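One contact in two related proteins. Structure 1 is Sts-2 protein from Mus musculus, which probably interferes with CBL-mediated down-regulation of receptor-type tyrosine kinases and promotes accumulation of activated target receptors, T-cell receptors among them, at the cell surface: PDB 3D6A (chain A, 2.25 Å), residues K118-P123 and N152-Y157. Structure 2 is ecdysteroid-phosphate phosphatase from Bombyx mori: PDB 3C7T (chain B, 1.76 Å), residues K111-P116 and N144-Y149. Structure 2 is superposed on structure 1 by the backbone atoms of these residues (RMSD 0.26 Å); each is numbered along its deposited sequence.

Structure 1 (3D6A); sequences KIRVEP and NVDLDY.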
loop_
_atom_site.group_PDB
_atom_site.type_symbol
_atom_site.label_atom_id
_atom_site.label_comp_id
_atom_site.label_asym_id
_atom_site.label_seq_id
_atom_site.Cartn_x
_atom_site.Cartn_y
_atom_site.Cartn_z
ATOM N N LYS A 118 -18.751 6.727 -16.439
ATOM C CA LYS A 118 -17.619 7.052 -17.290
ATOM C C LYS A 118 -16.862 8.199 -16.652
ATOM O O LYS A 118 -17.465 9.104 -16.062
ATOM C CB LYS A 118 -18.065 7.446 -18.693
ATOM C CG LYS A 118 -18.715 6.339 -19.498
ATOM C CD LYS A 118 -19.280 6.906 -20.783
ATOM C CE LYS A 118 -19.849 5.819 -21.667
ATOM N NZ LYS A 118 -20.620 6.421 -22.797
ATOM N N ILE A 119 -15.538 8.127 -16.747
ATOM C CA ILE A 119 -14.666 9.138 -16.214
ATOM C C ILE A 119 -14.687 10.277 -17.216
ATOM O O ILE A 119 -14.360 10.074 -18.376
ATOM C CB ILE A 119 -13.215 8.589 -16.031
ATOM C CG1 ILE A 119 -13.193 7.489 -14.953
ATOM C CG2 ILE A 119 -12.240 9.726 -15.712
ATOM C CD1 ILE A 119 -12.055 6.472 -15.072
ATOM N N ARG A 120 -15.090 11.463 -16.769
ATOM C CA ARG A 120 -15.045 12.649 -17.615
ATOM C C ARG A 120 -13.693 13.334 -17.468
ATOM O O ARG A 120 -13.326 13.774 -16.372
ATOM C CB ARG A 120 -16.177 13.600 -17.226
ATOM C CG ARG A 120 -17.546 13.046 -17.553
ATOM C CD ARG A 120 -18.665 13.883 -16.974
ATOM N NE ARG A 120 -19.955 13.278 -17.275
ATOM C CZ ARG A 120 -21.096 13.570 -16.665
ATOM N NH1 ARG A 120 -21.128 14.467 -15.698
ATOM N NH2 ARG A 120 -22.212 12.962 -17.037
ATOM N N VAL A 121 -12.936 13.422 -18.555
ATOM C CA VAL A 121 -11.596 14.002 -18.470
ATOM C C VAL A 121 -11.696 15.513 -18.633
ATOM O O VAL A 121 -12.199 15.994 -19.654
ATOM C CB VAL A 121 -10.598 13.348 -19.473
ATOM C CG1 VAL A 121 -9.219 13.987 -19.382
ATOM C CG2 VAL A 121 -10.492 11.833 -19.220
ATOM N N GLU A 122 -11.241 16.256 -17.616
ATOM C CA GLU A 122 -11.387 17.722 -17.616
ATOM C C GLU A 122 -10.053 18.452 -17.446
ATOM O O GLU A 122 -9.586 18.651 -16.315
ATOM C CB GLU A 122 -12.394 18.189 -16.545
ATOM C CG GLU A 122 -12.565 19.716 -16.463
ATOM C CD GLU A 122 -13.107 20.335 -17.757
ATOM O OE1 GLU A 122 -14.297 20.117 -18.069
ATOM O OE2 GLU A 122 -12.349 21.057 -18.442
ATOM N N PRO A 123 -9.429 18.843 -18.574
ATOM C CA PRO A 123 -8.185 19.612 -18.528
ATOM C C PRO A 123 -8.276 20.915 -17.753
ATOM O O PRO A 123 -7.249 21.438 -17.327
ATOM C CB PRO A 123 -7.857 19.849 -20.019
ATOM C CG PRO A 123 -8.518 18.682 -20.724
ATOM C CD PRO A 123 -9.816 18.514 -19.962
ATOM N N ASN A 152 -12.567 3.453 -18.724
ATOM C CA ASN A 152 -13.911 3.758 -19.207
ATOM C C ASN A 152 -14.168 5.269 -19.273
ATOM O O ASN A 152 -14.942 5.819 -18.498
ATOM C CB ASN A 152 -14.957 3.034 -18.353
ATOM C CG ASN A 152 -16.352 3.094 -18.949
ATOM O OD1 ASN A 152 -16.520 3.324 -20.146
ATOM N ND2 ASN A 152 -17.361 2.881 -18.114
ATOM N N VAL A 153 -13.503 5.914 -20.225
ATOM C CA VAL A 153 -13.510 7.361 -20.395
ATOM C C VAL A 153 -14.717 7.851 -21.214
ATOM O O VAL A 153 -15.110 7.225 -22.209
ATOM C CB VAL A 153 -12.152 7.809 -21.010
ATOM C CG1 VAL A 153 -12.306 8.945 -22.024
ATOM C CG2 VAL A 153 -11.147 8.161 -19.904
ATOM N N ASP A 154 -15.306 8.965 -20.792
ATOM C CA ASP A 154 -16.464 9.527 -21.500
ATOM C C ASP A 154 -16.044 10.204 -22.814
ATOM O O ASP A 154 -15.606 11.354 -22.826
ATOM C CB ASP A 154 -17.260 10.484 -20.593
ATOM C CG ASP A 154 -18.658 10.795 -21.140
ATOM O OD1 ASP A 154 -18.908 10.541 -22.342
ATOM O OD2 ASP A 154 -19.509 11.300 -20.362
ATOM N N LEU A 155 -16.189 9.476 -23.919
ATOM C CA LEU A 155 -15.781 9.976 -25.241
ATOM C C LEU A 155 -16.649 11.142 -25.719
ATOM O O LEU A 155 -16.206 11.953 -26.534
ATOM C CB LEU A 155 -15.759 8.847 -26.285
ATOM C CG LEU A 155 -14.900 7.599 -26.035
ATOM C CD1 LEU A 155 -15.186 6.558 -27.106
ATOM C CD2 LEU A 155 -13.398 7.901 -25.975
ATOM N N ASP A 156 -17.869 11.230 -25.190
ATOM C CA ASP A 156 -18.802 12.306 -25.539
ATOM C C ASP A 156 -18.706 13.560 -24.664
ATOM O O ASP A 156 -19.299 14.587 -25.009
ATOM C CB ASP A 156 -20.242 11.791 -25.530
ATOM C CG ASP A 156 -20.405 10.509 -26.323
ATOM O OD1 ASP A 156 -19.972 10.467 -27.497
ATOM O OD2 ASP A 156 -20.952 9.535 -25.763
ATOM N N TYR A 157 -17.983 13.489 -23.542
ATOM C CA TYR A 157 -17.866 14.656 -22.655
ATOM C C TYR A 157 -17.168 15.814 -23.370
ATOM O O TYR A 157 -16.151 15.628 -24.020
ATOM C CB TYR A 157 -17.155 14.301 -21.331
ATOM C CG TYR A 157 -16.951 15.474 -20.385
ATOM C CD1 TYR A 157 -18.038 16.109 -19.771
ATOM C CD2 TYR A 157 -15.671 15.945 -20.103
ATOM C CE1 TYR A 157 -17.852 17.184 -18.919
ATOM C CE2 TYR A 157 -15.470 17.019 -19.235
ATOM C CZ TYR A 157 -16.560 17.630 -18.648
ATOM O OH TYR A 157 -16.360 18.694 -17.801
HETATM O O HOH W 1 -13.765 12.647 -21.288
#

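Structure 2 (3C7T); sequences KIKVEP and NVDMTY.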
loop_
_atom_site.group_PDB
_atom_site.type_symbol
_atom_site.label_atom_id
_atom_site.label_comp_id
_atom_site.label_asym_id
_atom_site.label_seq_id
_atom_site.Cartn_x
_atom_site.Cartn_y
_atom_site.Cartn_z
ATOM N N LYS B 111 -18.917 6.987 -16.346
ATOM C CA LYS B 111 -17.769 7.213 -17.207
ATOM C C LYS B 111 -16.846 8.258 -16.615
ATOM O O LYS B 111 -17.287 9.153 -15.883
ATOM C CB LYS B 111 -18.237 7.709 -18.582
ATOM C CG LYS B 111 -19.171 6.773 -19.339
ATOM C CD LYS B 111 -18.404 5.658 -20.024
ATOM C CE LYS B 111 -19.295 4.896 -20.969
ATOM N NZ LYS B 111 -18.716 3.548 -21.238
ATOM N N ILE B 112 -15.565 8.147 -16.945
ATOM C CA ILE B 112 -14.582 9.134 -16.520
ATOM C C ILE B 112 -14.581 10.320 -17.484
ATOM O O ILE B 112 -14.305 10.158 -18.684
ATOM C CB ILE B 112 -13.163 8.536 -16.466
ATOM C CG1 ILE B 112 -13.126 7.331 -15.519
ATOM C CG2 ILE B 112 -12.147 9.603 -15.997
ATOM C CD1 ILE B 112 -11.945 6.442 -15.729
ATOM N N LYS B 113 -14.890 11.499 -16.951
ATOM C CA LYS B 113 -14.918 12.728 -17.729
ATOM C C LYS B 113 -13.587 13.451 -17.565
ATOM O O LYS B 113 -13.297 13.981 -16.490
ATOM C CB LYS B 113 -16.065 13.620 -17.250
ATOM C CG LYS B 113 -17.464 12.986 -17.417
ATOM C CD LYS B 113 -18.570 13.937 -16.980
ATOM C CE LYS B 113 -19.740 13.192 -16.329
ATOM N NZ LYS B 113 -20.163 11.987 -17.105
ATOM N N VAL B 114 -12.793 13.480 -18.634
ATOM C CA VAL B 114 -11.440 14.037 -18.578
ATOM C C VAL B 114 -11.566 15.548 -18.740
ATOM O O VAL B 114 -12.031 16.049 -19.779
ATOM C CB VAL B 114 -10.514 13.391 -19.642
ATOM C CG1 VAL B 114 -9.184 14.155 -19.780
ATOM C CG2 VAL B 114 -10.265 11.924 -19.300
ATOM N N GLU B 115 -11.182 16.255 -17.682
ATOM C CA GLU B 115 -11.399 17.685 -17.555
ATOM C C GLU B 115 -10.060 18.400 -17.382
ATOM O O GLU B 115 -9.455 18.339 -16.309
ATOM C CB GLU B 115 -12.292 17.950 -16.345
ATOM C CG GLU B 115 -12.567 19.423 -16.101
ATOM C CD GLU B 115 -12.978 20.139 -17.383
ATOM O OE1 GLU B 115 -14.044 19.782 -17.952
ATOM O OE2 GLU B 115 -12.228 21.038 -17.817
ATOM N N PRO B 116 -9.565 19.055 -18.442
ATOM C CA PRO B 116 -8.312 19.819 -18.310
ATOM C C PRO B 116 -8.376 20.942 -17.261
ATOM O O PRO B 116 -7.334 21.389 -16.756
ATOM C CB PRO B 116 -8.090 20.369 -19.730
ATOM C CG PRO B 116 -8.861 19.403 -20.609
ATOM C CD PRO B 116 -10.080 19.071 -19.827
ATOM N N ASN B 144 -12.431 3.477 -18.646
ATOM C CA ASN B 144 -13.828 3.798 -18.969
ATOM C C ASN B 144 -14.109 5.297 -19.136
ATOM O O ASN B 144 -14.877 5.890 -18.393
ATOM C CB ASN B 144 -14.761 3.176 -17.931
ATOM C CG ASN B 144 -16.179 3.030 -18.440
ATOM O OD1 ASN B 144 -16.403 2.906 -19.646
ATOM N ND2 ASN B 144 -17.148 3.027 -17.522
ATOM N N VAL B 145 -13.486 5.896 -20.139
ATOM C CA VAL B 145 -13.529 7.334 -20.342
ATOM C C VAL B 145 -14.778 7.726 -21.162
ATOM O O VAL B 145 -15.165 7.012 -22.095
ATOM C CB VAL B 145 -12.227 7.826 -21.042
ATOM C CG1 VAL B 145 -12.385 9.234 -21.598
ATOM C CG2 VAL B 145 -11.037 7.757 -20.078
ATOM N N ASP B 146 -15.395 8.844 -20.796
ATOM C CA ASP B 146 -16.549 9.374 -21.524
ATOM C C ASP B 146 -16.114 9.996 -22.862
ATOM O O ASP B 146 -15.483 11.050 -22.884
ATOM C CB ASP B 146 -17.264 10.422 -20.655
ATOM C CG ASP B 146 -18.664 10.754 -21.151
ATOM O OD1 ASP B 146 -19.000 10.435 -22.318
ATOM O OD2 ASP B 146 -19.427 11.339 -20.353
ATOM N N MET B 147 -16.480 9.348 -23.968
ATOM C CA MET B 147 -16.113 9.803 -25.328
ATOM C C MET B 147 -16.852 11.065 -25.790
ATOM O O MET B 147 -16.357 11.819 -26.632
ATOM C CB MET B 147 -16.372 8.684 -26.345
ATOM C CG MET B 147 -15.382 7.539 -26.284
ATOM S SD MET B 147 -13.708 8.162 -26.472
ATOM C CE MET B 147 -13.024 6.821 -27.446
ATOM N N THR B 148 -18.043 11.284 -25.248
ATOM C CA THR B 148 -18.857 12.419 -25.658
ATOM C C THR B 148 -18.806 13.552 -24.638
ATOM O O THR B 148 -19.651 14.447 -24.641
ATOM C CB THR B 148 -20.312 11.999 -25.946
ATOM O OG1 THR B 148 -20.877 11.395 -24.774
ATOM C CG2 THR B 148 -20.365 10.998 -27.105
ATOM N N TYR B 149 -17.800 13.539 -23.773
ATOM C CA TYR B 149 -17.675 14.617 -22.813
ATOM C C TYR B 149 -17.038 15.862 -23.441
ATOM O O TYR B 149 -15.981 15.779 -24.062
ATOM C CB TYR B 149 -16.878 14.166 -21.584
ATOM C CG TYR B 149 -16.710 15.260 -20.565
ATOM C CD1 TYR B 149 -17.816 15.806 -19.914
ATOM C CD2 TYR B 149 -15.447 15.765 -20.259
ATOM C CE1 TYR B 149 -17.666 16.827 -18.972
ATOM C CE2 TYR B 149 -15.289 16.781 -19.314
ATOM C CZ TYR B 149 -16.400 17.304 -18.679
ATOM O OH TYR B 149 -16.252 18.299 -17.745
HETATM O O HOH W 2 -13.513 12.544 -21.375
#

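Structure 1 (3D6A)
The side chains of Arg120 and Tyr157 cross at about a right angle, Arg120 CB lying over one face of the ring in a CH-pi contact, 3.8 Å from the centroid. Here 119-121, an outermost strand of the central sheet in this histidine phosphatase domain, meets the loop between helices 143-148 and 172-187; Ile119 and Val153 form a single beta bridge. Arginine offers the ring an aliphatic stem and Asp154 a charge: running alongside Asp154, pointing the same way, it makes a long NE to OD2 salt bridge (3.7 Å). The Tyr157 hydroxyl donates to the anti lone pair of Glu122 OE1 (2.5 Å), carboxylate and ring 83° apart. Asp154 OD1 takes the turn's Asp156 N (3.1 Å), an Asx turn. Lys118 CB touches Asp154 CB (3.7 Å); Lys118 CG lies 3.8 Å from Asn152 OD1, and Asn152 ND2 bonds Glu114 O.

Structure 2 (3C7T)
Lys113 CB lies over one face of the Tyr149 ring, 3.6 Å from the centroid, in a CH-pi contact, the two side chains crossing at about a right angle. Ile112 and Val145 form a single beta bridge. Lysine offers the ring an aliphatic stem and Asp146 a charge: running alongside Asp146, pointing the same way, it bends near its end (chi4 -46°), bringing NZ to OD2 (3.4 Å), a salt bridge weak as a hydrogen bond. The Tyr149 hydroxyl donates to the anti lone pair of Glu115 OE1 (2.7 Å), carboxylate and ring 83° apart. Asp146 OD1 takes the turn's Thr148 N (3.2 Å), an Asx turn, and Thr148 OG1 (3.2 Å) from the same carboxylate face. Lys111 CB touches Asp146 CB (3.6 Å); the chain then bends (chi2 -80°) and NZ bonds Asn144 OD1 (2.9 Å), while Asn144 ND2 bonds Pro108 O.

What differs
Both proteins join the strand to the loop by the same backbone bonds, Ile119(A) N to Asn152(A) O and Asp154(A) N to Ile119(A) O and their counterparts, and a water sits at the same place in each. The side chains of Glu122(A), Asp154(A) and Tyr157(A) and their counterparts keep their places, as does the tyrosine to glutamate bond.

Arg120(A) is exchanged for Lys113(B). Their CD atoms fall 0.1 Å apart after superposition, and both chains lie on the tyrosine: either residue has a long aliphatic stem to cover a ring and a positive end for the aspartate. NE of Arg120(A) and CE of Lys113(B) are still only 1.0 Å apart; the difference lies beyond, where CZ, NH1 and NH2 of Arg120(A) have no counterpart. A salt bridge to the aspartate is found in both, Arg120(A) NE to Asp154(A) OD2 and Lys113(B) NZ to Asp146(B) OD2; the charge is spread over a planar group in Arg120(A) and concentrated on an ammonium in Lys113(B).

In the turn, Asp156(A) is exchanged for Thr148(B). The Asx bond from the backbone N is kept, but Thr148(B) OG1 adds a bond of 3.2 Å to Asp146(B) OD1, whereas Asp156(A) OD2 and Asp154(A) OD1 are 4.1 Å apart. A hydroxyl can donate to the aspartate; a second carboxylate cannot donate in this way and probably brings another negative charge near Asp154(A). Leu155(A) against Met147(B) exchanges one exposed apolar side chain for another. The exposed, flexible Lys118(A) and Lys111(B) differ in chi2, 172° against -80°; Lys111(B) NZ bonds Asn144(B) OD1 at 2.9 Å, whereas Lys118(A) NZ and Asn152(A) OD1 are 5.8 Å apart.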